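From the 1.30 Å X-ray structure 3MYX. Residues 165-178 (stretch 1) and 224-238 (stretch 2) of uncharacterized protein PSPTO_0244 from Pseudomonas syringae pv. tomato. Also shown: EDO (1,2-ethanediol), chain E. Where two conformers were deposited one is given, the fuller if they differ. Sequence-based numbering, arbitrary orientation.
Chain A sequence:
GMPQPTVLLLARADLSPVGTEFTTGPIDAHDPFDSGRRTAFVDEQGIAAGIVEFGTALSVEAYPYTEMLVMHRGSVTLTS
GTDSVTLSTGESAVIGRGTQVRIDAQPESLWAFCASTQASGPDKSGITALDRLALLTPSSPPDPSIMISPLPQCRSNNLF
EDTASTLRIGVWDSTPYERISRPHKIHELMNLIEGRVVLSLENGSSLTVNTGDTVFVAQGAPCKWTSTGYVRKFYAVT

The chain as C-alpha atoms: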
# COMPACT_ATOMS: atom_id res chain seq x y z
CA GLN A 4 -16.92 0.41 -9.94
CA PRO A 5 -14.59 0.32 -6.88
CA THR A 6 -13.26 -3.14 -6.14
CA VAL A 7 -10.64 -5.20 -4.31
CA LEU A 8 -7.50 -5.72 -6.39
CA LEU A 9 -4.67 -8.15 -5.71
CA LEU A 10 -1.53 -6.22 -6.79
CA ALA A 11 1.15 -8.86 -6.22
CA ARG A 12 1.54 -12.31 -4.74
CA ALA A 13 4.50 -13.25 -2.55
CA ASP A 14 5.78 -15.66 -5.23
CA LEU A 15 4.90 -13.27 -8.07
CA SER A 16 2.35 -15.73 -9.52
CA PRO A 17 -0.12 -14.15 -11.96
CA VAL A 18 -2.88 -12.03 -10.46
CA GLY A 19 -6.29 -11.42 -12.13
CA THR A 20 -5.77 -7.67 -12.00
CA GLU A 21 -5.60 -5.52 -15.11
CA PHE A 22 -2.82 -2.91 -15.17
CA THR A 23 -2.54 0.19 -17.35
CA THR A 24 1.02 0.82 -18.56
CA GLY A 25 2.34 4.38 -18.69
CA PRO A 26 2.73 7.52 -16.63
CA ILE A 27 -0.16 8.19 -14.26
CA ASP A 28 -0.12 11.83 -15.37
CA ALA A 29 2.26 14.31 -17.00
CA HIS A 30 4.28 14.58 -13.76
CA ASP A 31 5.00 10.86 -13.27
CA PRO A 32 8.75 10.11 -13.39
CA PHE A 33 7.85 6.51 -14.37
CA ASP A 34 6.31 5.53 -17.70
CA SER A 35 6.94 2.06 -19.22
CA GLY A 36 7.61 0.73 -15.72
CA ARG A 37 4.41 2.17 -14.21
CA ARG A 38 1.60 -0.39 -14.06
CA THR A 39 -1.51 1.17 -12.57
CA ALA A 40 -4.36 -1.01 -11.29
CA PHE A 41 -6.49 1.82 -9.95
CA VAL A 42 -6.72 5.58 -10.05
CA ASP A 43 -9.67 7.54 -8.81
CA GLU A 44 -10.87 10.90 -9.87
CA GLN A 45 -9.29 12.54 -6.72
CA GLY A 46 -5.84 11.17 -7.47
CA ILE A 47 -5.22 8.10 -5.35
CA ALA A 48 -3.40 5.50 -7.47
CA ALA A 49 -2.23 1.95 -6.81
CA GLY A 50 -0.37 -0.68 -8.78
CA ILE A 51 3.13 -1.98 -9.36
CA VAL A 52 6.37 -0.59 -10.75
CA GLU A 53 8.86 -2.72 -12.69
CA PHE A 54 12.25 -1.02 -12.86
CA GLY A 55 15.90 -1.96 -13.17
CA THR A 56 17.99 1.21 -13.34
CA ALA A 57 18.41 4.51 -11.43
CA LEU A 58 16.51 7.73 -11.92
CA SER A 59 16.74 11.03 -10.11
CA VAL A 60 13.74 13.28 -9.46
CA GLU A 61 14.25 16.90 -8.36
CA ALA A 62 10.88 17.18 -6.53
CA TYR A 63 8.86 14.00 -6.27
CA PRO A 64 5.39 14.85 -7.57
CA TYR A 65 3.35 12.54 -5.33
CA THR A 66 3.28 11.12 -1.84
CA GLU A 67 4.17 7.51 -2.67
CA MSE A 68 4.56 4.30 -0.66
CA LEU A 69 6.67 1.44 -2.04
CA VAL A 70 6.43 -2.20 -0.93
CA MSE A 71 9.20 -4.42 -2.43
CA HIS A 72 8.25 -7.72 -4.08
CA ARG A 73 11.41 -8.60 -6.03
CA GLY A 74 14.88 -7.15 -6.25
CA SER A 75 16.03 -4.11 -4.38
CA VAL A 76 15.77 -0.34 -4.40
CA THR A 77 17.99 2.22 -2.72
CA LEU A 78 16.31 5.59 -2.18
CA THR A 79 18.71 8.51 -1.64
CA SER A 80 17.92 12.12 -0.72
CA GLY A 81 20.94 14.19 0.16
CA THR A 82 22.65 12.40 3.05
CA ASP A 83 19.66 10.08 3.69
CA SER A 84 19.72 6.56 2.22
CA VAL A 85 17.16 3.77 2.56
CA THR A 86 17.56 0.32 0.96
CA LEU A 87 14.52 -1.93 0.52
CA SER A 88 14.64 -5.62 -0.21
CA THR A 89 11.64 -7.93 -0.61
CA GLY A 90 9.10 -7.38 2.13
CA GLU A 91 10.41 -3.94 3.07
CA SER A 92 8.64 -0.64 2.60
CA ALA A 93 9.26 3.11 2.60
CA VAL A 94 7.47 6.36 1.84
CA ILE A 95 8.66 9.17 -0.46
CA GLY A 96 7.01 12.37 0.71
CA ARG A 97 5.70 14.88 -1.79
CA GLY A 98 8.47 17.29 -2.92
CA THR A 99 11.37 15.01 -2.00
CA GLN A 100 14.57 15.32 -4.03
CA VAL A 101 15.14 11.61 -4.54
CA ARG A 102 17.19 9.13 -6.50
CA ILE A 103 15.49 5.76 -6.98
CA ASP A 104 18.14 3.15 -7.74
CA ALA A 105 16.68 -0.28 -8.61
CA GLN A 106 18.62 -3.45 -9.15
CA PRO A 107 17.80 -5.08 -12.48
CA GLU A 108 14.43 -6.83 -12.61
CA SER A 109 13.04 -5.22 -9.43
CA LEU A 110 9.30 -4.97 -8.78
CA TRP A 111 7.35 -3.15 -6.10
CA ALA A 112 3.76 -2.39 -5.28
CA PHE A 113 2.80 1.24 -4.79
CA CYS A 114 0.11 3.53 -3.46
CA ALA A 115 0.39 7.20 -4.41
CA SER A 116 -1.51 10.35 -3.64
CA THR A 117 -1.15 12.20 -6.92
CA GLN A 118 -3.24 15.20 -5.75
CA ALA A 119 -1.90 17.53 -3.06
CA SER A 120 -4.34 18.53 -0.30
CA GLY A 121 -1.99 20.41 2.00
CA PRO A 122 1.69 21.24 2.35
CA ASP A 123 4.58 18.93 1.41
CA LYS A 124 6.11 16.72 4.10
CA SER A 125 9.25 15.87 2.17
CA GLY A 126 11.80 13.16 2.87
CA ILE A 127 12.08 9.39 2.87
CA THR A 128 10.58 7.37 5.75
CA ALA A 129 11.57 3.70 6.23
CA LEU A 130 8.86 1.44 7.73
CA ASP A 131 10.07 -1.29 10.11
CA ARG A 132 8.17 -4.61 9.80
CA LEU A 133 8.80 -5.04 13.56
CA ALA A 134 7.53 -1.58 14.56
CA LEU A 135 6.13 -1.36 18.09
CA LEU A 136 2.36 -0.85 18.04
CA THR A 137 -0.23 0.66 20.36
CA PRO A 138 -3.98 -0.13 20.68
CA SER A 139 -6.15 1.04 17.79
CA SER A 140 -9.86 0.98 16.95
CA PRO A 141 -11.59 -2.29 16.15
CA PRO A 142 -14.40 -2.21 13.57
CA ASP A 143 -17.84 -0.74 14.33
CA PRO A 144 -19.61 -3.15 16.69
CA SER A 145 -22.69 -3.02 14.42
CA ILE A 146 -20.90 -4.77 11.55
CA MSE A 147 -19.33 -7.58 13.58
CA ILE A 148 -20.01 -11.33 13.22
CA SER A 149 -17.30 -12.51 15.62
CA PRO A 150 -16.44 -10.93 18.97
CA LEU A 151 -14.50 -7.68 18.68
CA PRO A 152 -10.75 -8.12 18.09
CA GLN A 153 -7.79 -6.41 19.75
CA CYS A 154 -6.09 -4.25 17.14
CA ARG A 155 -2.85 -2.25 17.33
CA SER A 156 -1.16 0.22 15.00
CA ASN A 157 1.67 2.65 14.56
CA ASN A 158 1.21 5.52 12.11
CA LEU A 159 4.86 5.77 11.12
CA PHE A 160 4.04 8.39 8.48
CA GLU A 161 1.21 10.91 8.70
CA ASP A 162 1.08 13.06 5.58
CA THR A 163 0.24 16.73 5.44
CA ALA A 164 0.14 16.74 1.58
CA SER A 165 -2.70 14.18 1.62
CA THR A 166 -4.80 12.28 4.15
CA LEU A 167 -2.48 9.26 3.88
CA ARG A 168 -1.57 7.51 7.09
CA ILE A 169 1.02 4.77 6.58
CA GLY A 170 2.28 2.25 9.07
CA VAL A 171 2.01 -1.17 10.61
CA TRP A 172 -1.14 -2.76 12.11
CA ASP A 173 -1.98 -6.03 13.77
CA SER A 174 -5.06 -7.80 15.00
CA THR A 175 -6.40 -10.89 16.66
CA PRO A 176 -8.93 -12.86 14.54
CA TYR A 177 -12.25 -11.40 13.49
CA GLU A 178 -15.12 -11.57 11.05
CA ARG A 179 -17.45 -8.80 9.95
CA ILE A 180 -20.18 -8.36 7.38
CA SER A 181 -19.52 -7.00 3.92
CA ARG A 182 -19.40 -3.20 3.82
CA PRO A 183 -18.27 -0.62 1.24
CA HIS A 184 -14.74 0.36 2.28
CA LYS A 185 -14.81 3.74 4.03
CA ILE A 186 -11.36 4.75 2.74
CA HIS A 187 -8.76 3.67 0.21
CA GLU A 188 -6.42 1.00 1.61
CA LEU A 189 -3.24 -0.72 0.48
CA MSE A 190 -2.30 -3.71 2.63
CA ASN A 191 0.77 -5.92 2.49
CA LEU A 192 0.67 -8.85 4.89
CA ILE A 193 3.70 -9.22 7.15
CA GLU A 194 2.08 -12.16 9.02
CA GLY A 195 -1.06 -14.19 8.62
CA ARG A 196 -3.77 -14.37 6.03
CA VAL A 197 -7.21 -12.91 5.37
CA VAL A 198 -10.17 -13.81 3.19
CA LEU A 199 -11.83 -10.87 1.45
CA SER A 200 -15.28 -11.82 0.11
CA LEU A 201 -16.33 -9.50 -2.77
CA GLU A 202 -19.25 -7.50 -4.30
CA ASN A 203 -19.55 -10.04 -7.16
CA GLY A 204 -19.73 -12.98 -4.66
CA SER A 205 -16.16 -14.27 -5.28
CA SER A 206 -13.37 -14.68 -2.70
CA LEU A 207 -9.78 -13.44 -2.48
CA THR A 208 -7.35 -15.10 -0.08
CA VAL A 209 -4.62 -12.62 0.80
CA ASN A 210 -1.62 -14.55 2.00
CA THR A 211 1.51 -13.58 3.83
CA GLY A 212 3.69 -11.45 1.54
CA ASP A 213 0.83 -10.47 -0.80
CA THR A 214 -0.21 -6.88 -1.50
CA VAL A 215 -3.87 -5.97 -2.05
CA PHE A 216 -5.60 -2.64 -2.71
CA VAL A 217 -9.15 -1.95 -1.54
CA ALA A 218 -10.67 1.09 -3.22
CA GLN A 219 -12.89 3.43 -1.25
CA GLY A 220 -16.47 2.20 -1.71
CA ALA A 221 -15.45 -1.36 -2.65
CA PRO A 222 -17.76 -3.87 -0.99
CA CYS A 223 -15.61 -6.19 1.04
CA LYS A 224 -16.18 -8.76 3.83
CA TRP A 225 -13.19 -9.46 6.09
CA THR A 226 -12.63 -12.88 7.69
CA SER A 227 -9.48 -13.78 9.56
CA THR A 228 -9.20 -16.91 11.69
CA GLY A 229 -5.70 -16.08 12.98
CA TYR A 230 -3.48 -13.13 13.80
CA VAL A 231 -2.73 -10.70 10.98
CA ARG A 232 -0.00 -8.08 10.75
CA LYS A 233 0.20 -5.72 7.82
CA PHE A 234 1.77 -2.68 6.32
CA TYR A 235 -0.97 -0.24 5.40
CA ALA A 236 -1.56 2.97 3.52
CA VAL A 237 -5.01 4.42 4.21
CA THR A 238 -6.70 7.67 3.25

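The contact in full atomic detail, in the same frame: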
# COMPACT_ATOMS: atom_id res chain seq x y z
N SER A 165 -1.57 15.06 1.92
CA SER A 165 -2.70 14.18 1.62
C SER A 165 -3.23 13.70 2.96
O SER A 165 -2.63 13.99 4.00
CB SER A 165 -2.26 12.99 0.79
OG SER A 165 -1.53 12.05 1.58
N THR A 166 -4.31 12.93 2.94
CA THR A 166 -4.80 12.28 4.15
C THR A 166 -4.16 10.92 4.41
O THR A 166 -4.58 10.22 5.33
CB THR A 166 -6.32 12.15 4.12
OG1 THR A 166 -6.70 11.28 3.05
CG2 THR A 166 -7.01 13.51 3.95
N LEU A 167 -3.14 10.55 3.66
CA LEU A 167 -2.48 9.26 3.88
C LEU A 167 -1.92 9.12 5.27
O LEU A 167 -1.24 10.03 5.78
CB LEU A 167 -1.37 9.03 2.86
CG LEU A 167 -1.81 8.67 1.45
CD1 LEU A 167 -0.61 8.76 0.49
CD2 LEU A 167 -2.44 7.28 1.41
N ARG A 168 -2.22 7.98 5.88
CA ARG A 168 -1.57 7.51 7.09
C ARG A 168 -1.01 6.14 6.72
O ARG A 168 -1.73 5.29 6.17
CB ARG A 168 -2.56 7.40 8.25
CG ARG A 168 -2.98 8.72 8.86
CD ARG A 168 -3.85 8.47 10.08
NE ARG A 168 -5.13 7.84 9.75
CZ ARG A 168 -5.50 6.57 10.02
NH1 ARG A 168 -4.70 5.69 10.64
NH2 ARG A 168 -6.71 6.17 9.65
N ILE A 169 0.26 5.95 7.02
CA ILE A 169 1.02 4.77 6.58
C ILE A 169 1.75 4.17 7.77
O ILE A 169 2.36 4.89 8.56
CB ILE A 169 1.99 5.15 5.45
CG1 ILE A 169 1.20 5.64 4.23
CG2 ILE A 169 2.89 3.97 5.11
CD1 ILE A 169 2.05 6.28 3.13
N GLY A 170 1.65 2.86 7.93
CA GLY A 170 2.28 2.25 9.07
C GLY A 170 2.11 0.76 9.12
O GLY A 170 1.98 0.11 8.08
N VAL A 171 2.13 0.24 10.34
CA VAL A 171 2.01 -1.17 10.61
C VAL A 171 0.84 -1.37 11.58
O VAL A 171 0.65 -0.58 12.50
CB VAL A 171 3.33 -1.75 11.16
CG1 VAL A 171 3.19 -3.26 11.52
CG2 VAL A 171 4.48 -1.56 10.18
N TRP A 172 0.05 -2.43 11.33
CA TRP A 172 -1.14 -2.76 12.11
C TRP A 172 -1.14 -4.24 12.40
O TRP A 172 -0.65 -5.03 11.59
CB TRP A 172 -2.37 -2.43 11.30
CG TRP A 172 -3.76 -2.82 11.76
CD1 TRP A 172 -4.62 -2.03 12.43
CD2 TRP A 172 -4.48 -4.01 11.44
NE1 TRP A 172 -5.84 -2.66 12.57
CE2 TRP A 172 -5.77 -3.87 11.94
CE3 TRP A 172 -4.15 -5.19 10.75
CZ2 TRP A 172 -6.75 -4.84 11.77
CZ3 TRP A 172 -5.12 -6.15 10.58
CH2 TRP A 172 -6.41 -5.96 11.07
N ASP A 173 -1.70 -4.63 13.54
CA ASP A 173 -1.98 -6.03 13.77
C ASP A 173 -3.30 -6.24 14.47
O ASP A 173 -3.92 -5.31 14.97
CB ASP A 173 -0.79 -6.79 14.42
CG ASP A 173 -0.60 -6.55 15.93
OD1 ASP A 173 -1.43 -5.94 16.65
OD2 ASP A 173 0.48 -7.01 16.41
N SER A 174 -3.76 -7.48 14.44
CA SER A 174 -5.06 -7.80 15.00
C SER A 174 -5.16 -9.28 15.31
O SER A 174 -4.66 -10.12 14.58
CB SER A 174 -6.17 -7.46 14.00
OG SER A 174 -7.45 -7.59 14.59
N THR A 175 -5.90 -9.55 16.37
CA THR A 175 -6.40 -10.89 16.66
C THR A 175 -7.52 -11.20 15.64
O THR A 175 -7.93 -10.33 14.86
CB THR A 175 -6.87 -10.94 18.13
OG1 THR A 175 -7.96 -10.03 18.33
CG2 THR A 175 -5.74 -10.59 19.10
N PRO A 176 -7.98 -12.46 15.59
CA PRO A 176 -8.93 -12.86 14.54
C PRO A 176 -10.27 -12.16 14.65
O PRO A 176 -10.75 -11.89 15.74
CB PRO A 176 -9.14 -14.36 14.80
CG PRO A 176 -8.05 -14.78 15.66
CD PRO A 176 -7.57 -13.60 16.43
N TYR A 177 -10.88 -11.89 13.51
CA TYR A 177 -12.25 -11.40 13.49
C TYR A 177 -12.93 -11.59 12.16
O TYR A 177 -12.29 -11.85 11.13
CB TYR A 177 -12.36 -9.94 13.92
CG TYR A 177 -11.77 -8.92 12.97
CD1 TYR A 177 -10.41 -8.61 12.99
CD2 TYR A 177 -12.57 -8.23 12.07
CE1 TYR A 177 -9.87 -7.64 12.17
CE2 TYR A 177 -12.05 -7.25 11.25
CZ TYR A 177 -10.70 -6.95 11.31
OH TYR A 177 -10.15 -5.99 10.50
N GLU A 178 -14.26 -11.46 12.21
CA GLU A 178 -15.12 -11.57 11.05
C GLU A 178 -16.18 -10.51 11.14
O GLU A 178 -16.80 -10.34 12.19
CB GLU A 178 -15.75 -12.96 10.98
CG GLU A 178 -16.63 -13.20 9.74
CD GLU A 178 -17.29 -14.57 9.72
OE1 GLU A 178 -16.95 -15.43 10.56
OE2 GLU A 178 -18.14 -14.78 8.83
N LYS A 224 -16.05 -8.09 2.54
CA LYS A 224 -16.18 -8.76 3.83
C LYS A 224 -14.78 -9.20 4.25
O LYS A 224 -14.04 -9.68 3.44
CB LYS A 224 -17.07 -9.98 3.66
CG LYS A 224 -17.33 -10.75 4.92
CD LYS A 224 -18.01 -12.06 4.61
CE LYS A 224 -18.07 -12.94 5.82
NZ LYS A 224 -18.82 -12.29 6.93
N TRP A 225 -14.45 -9.00 5.53
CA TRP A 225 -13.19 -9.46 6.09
C TRP A 225 -13.45 -10.67 6.98
O TRP A 225 -14.31 -10.60 7.87
CB TRP A 225 -12.57 -8.35 6.95
CG TRP A 225 -11.39 -8.76 7.80
CD1 TRP A 225 -11.39 -9.60 8.88
CD2 TRP A 225 -10.02 -8.32 7.65
NE1 TRP A 225 -10.13 -9.71 9.40
CE2 TRP A 225 -9.28 -8.92 8.68
CE3 TRP A 225 -9.36 -7.46 6.76
CZ2 TRP A 225 -7.91 -8.74 8.82
CZ3 TRP A 225 -8.00 -7.29 6.90
CH2 TRP A 225 -7.29 -7.91 7.93
N THR A 226 -12.69 -11.74 6.77
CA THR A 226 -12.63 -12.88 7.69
C THR A 226 -11.19 -13.29 7.92
O THR A 226 -10.50 -13.69 6.99
CB THR A 226 -13.39 -14.11 7.17
OG1 THR A 226 -14.70 -13.72 6.78
CG2 THR A 226 -13.48 -15.19 8.27
N SER A 227 -10.76 -13.22 9.16
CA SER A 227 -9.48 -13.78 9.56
C SER A 227 -9.73 -14.75 10.71
O SER A 227 -10.50 -14.47 11.62
CB SER A 227 -8.48 -12.69 9.97
OG SER A 227 -8.97 -11.86 11.01
N THR A 228 -9.07 -15.90 10.64
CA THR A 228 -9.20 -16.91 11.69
C THR A 228 -7.93 -16.99 12.54
O THR A 228 -7.87 -17.78 13.46
CB THR A 228 -9.53 -18.29 11.08
OG1 THR A 228 -8.51 -18.64 10.15
CG2 THR A 228 -10.92 -18.26 10.39
N GLY A 229 -6.93 -16.17 12.22
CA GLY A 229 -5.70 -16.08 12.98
C GLY A 229 -5.24 -14.63 13.02
O GLY A 229 -5.82 -13.74 12.38
N TYR A 230 -4.17 -14.40 13.77
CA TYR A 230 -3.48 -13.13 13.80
C TYR A 230 -3.08 -12.66 12.42
O TYR A 230 -2.62 -13.45 11.58
CB TYR A 230 -2.22 -13.32 14.64
CG TYR A 230 -1.29 -12.15 14.74
CD1 TYR A 230 -1.52 -11.13 15.65
CD2 TYR A 230 -0.16 -12.08 13.96
CE1 TYR A 230 -0.62 -10.08 15.78
CE2 TYR A 230 0.74 -11.05 14.09
CZ TYR A 230 0.51 -10.04 14.99
OH TYR A 230 1.44 -9.02 15.13
N VAL A 231 -3.20 -11.36 12.19
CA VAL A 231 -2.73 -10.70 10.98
C VAL A 231 -1.90 -9.50 11.36
O VAL A 231 -2.24 -8.76 12.28
CB VAL A 231 -3.92 -10.27 10.08
CG1 VAL A 231 -3.46 -9.42 8.91
CG2 VAL A 231 -4.67 -11.50 9.56
N ARG A 232 -0.80 -9.30 10.65
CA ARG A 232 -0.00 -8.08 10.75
C ARG A 232 0.22 -7.58 9.35
O ARG A 232 0.55 -8.38 8.46
CB ARG A 232 1.31 -8.36 11.45
CG ARG A 232 2.22 -7.17 11.63
CD ARG A 232 3.50 -7.63 12.31
NE ARG A 232 4.38 -6.55 12.71
CZ ARG A 232 4.41 -5.93 13.90
NH1 ARG A 232 3.58 -6.21 14.90
NH2 ARG A 232 5.27 -4.98 14.07
N LYS A 233 0.08 -6.27 9.16
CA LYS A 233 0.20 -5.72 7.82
C LYS A 233 0.85 -4.36 7.81
O LYS A 233 0.71 -3.60 8.76
CB LYS A 233 -1.18 -5.62 7.16
CG LYS A 233 -2.07 -4.55 7.72
CD LYS A 233 -3.53 -4.75 7.33
CE LYS A 233 -4.38 -3.59 7.78
NZ LYS A 233 -5.84 -3.83 7.49
N PHE A 234 1.53 -4.05 6.69
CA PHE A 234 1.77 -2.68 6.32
C PHE A 234 0.47 -2.15 5.75
O PHE A 234 -0.25 -2.88 5.03
CB PHE A 234 2.81 -2.58 5.20
CG PHE A 234 4.22 -2.82 5.62
CD1 PHE A 234 4.84 -1.96 6.52
CD2 PHE A 234 4.99 -3.83 5.04
CE1 PHE A 234 6.18 -2.13 6.86
CE2 PHE A 234 6.33 -4.00 5.39
CZ PHE A 234 6.92 -3.16 6.28
N TYR A 235 0.18 -0.88 6.00
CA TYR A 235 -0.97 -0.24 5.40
C TYR A 235 -0.65 1.16 4.91
O TYR A 235 0.23 1.85 5.46
CB TYR A 235 -2.14 -0.16 6.37
CG TYR A 235 -1.88 0.66 7.61
CD1 TYR A 235 -2.07 2.05 7.61
CD2 TYR A 235 -1.41 0.07 8.77
CE1 TYR A 235 -1.82 2.81 8.75
CE2 TYR A 235 -1.15 0.83 9.89
CZ TYR A 235 -1.35 2.18 9.89
OH TYR A 235 -1.06 2.88 11.05
N ALA A 236 -1.39 1.57 3.88
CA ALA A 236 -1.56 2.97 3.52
C ALA A 236 -3.06 3.19 3.45
O ALA A 236 -3.73 2.47 2.70
CB ALA A 236 -0.92 3.29 2.17
N VAL A 237 -3.59 4.12 4.25
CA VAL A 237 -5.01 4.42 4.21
C VAL A 237 -5.23 5.91 4.02
O VAL A 237 -4.43 6.73 4.51
CB VAL A 237 -5.74 3.96 5.49
CG1 VAL A 237 -5.74 2.43 5.59
CG2 VAL A 237 -5.18 4.61 6.76
N THR A 238 -6.29 6.28 3.32
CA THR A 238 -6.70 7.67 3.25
C THR A 238 -7.63 8.06 4.37
O THR A 238 -7.91 7.22 5.24
CB THR A 238 -7.33 7.99 1.90
OG1 THR A 238 -8.47 7.14 1.68
CG2 THR A 238 -6.30 7.80 0.78
OXT THR A 238 -8.09 9.22 4.42
C1 EDO E . -5.89 11.69 -0.28
O1 EDO E . -5.63 12.97 0.33
C2 EDO E . -7.38 11.54 -0.55
O2 EDO E . -8.14 11.79 0.64
O HOH W 1 -5.99 8.35 7.02
O HOH W 2 -8.58 6.82 7.77
O HOH W 3 -6.74 -11.03 12.25
O HOH W 4 -8.29 -4.37 8.56

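What charged and polar bonds tie the stretches together? Tyr230 OH donates to Asp173 OD2 at 2.6 Å, and the same carboxylate oxygen lies 3.5 Å from Arg232 NH1 in a salt bridge, so the charge of the buried acid has a basic partner beside it. A second salt bridge joins Glu178 OE2 to Lys224 NZ at 3.2 Å. At the chain terminus, Thr166 OG1 donates to Thr238 OXT at 2.8 Å.

How do the backbones pair? Strands 168-174 and 231-237 run antiparallel, and reciprocal bonds link Arg168 with Val237, Gly170 with Tyr235, Trp172 with Lys233, and Ser174 with Val231. Trp172 O, for example, accepts from Lys233 N at 2.8 Å. Further along, Ser227 N donates to Tyr177 O at 2.8 Å, while Tyr177 N reaches Ser227 OG at 3.1 Å.

What do the aromatic rings do? Tyr177 lies in an offset stack on the five-membered ring of Trp225, their planes nearly parallel. The extended Lys233 places NZ over the face of the Trp172 six-membered ring, a cation-pi contact. Tyr235 covers Gly170, where an ideal CB would clash with its hydroxyl.

What packs on the face that carries Ile169, Val171, Phe234 and Ala236? Aliphatic groups and one aromatic ring meet there, beside the Asp173-Arg232 pair: Ile169 CG1 meets Ala236 CB at 3.8 Å, and Val171 CG2 meets Phe234 CD1 at 3.7 Å.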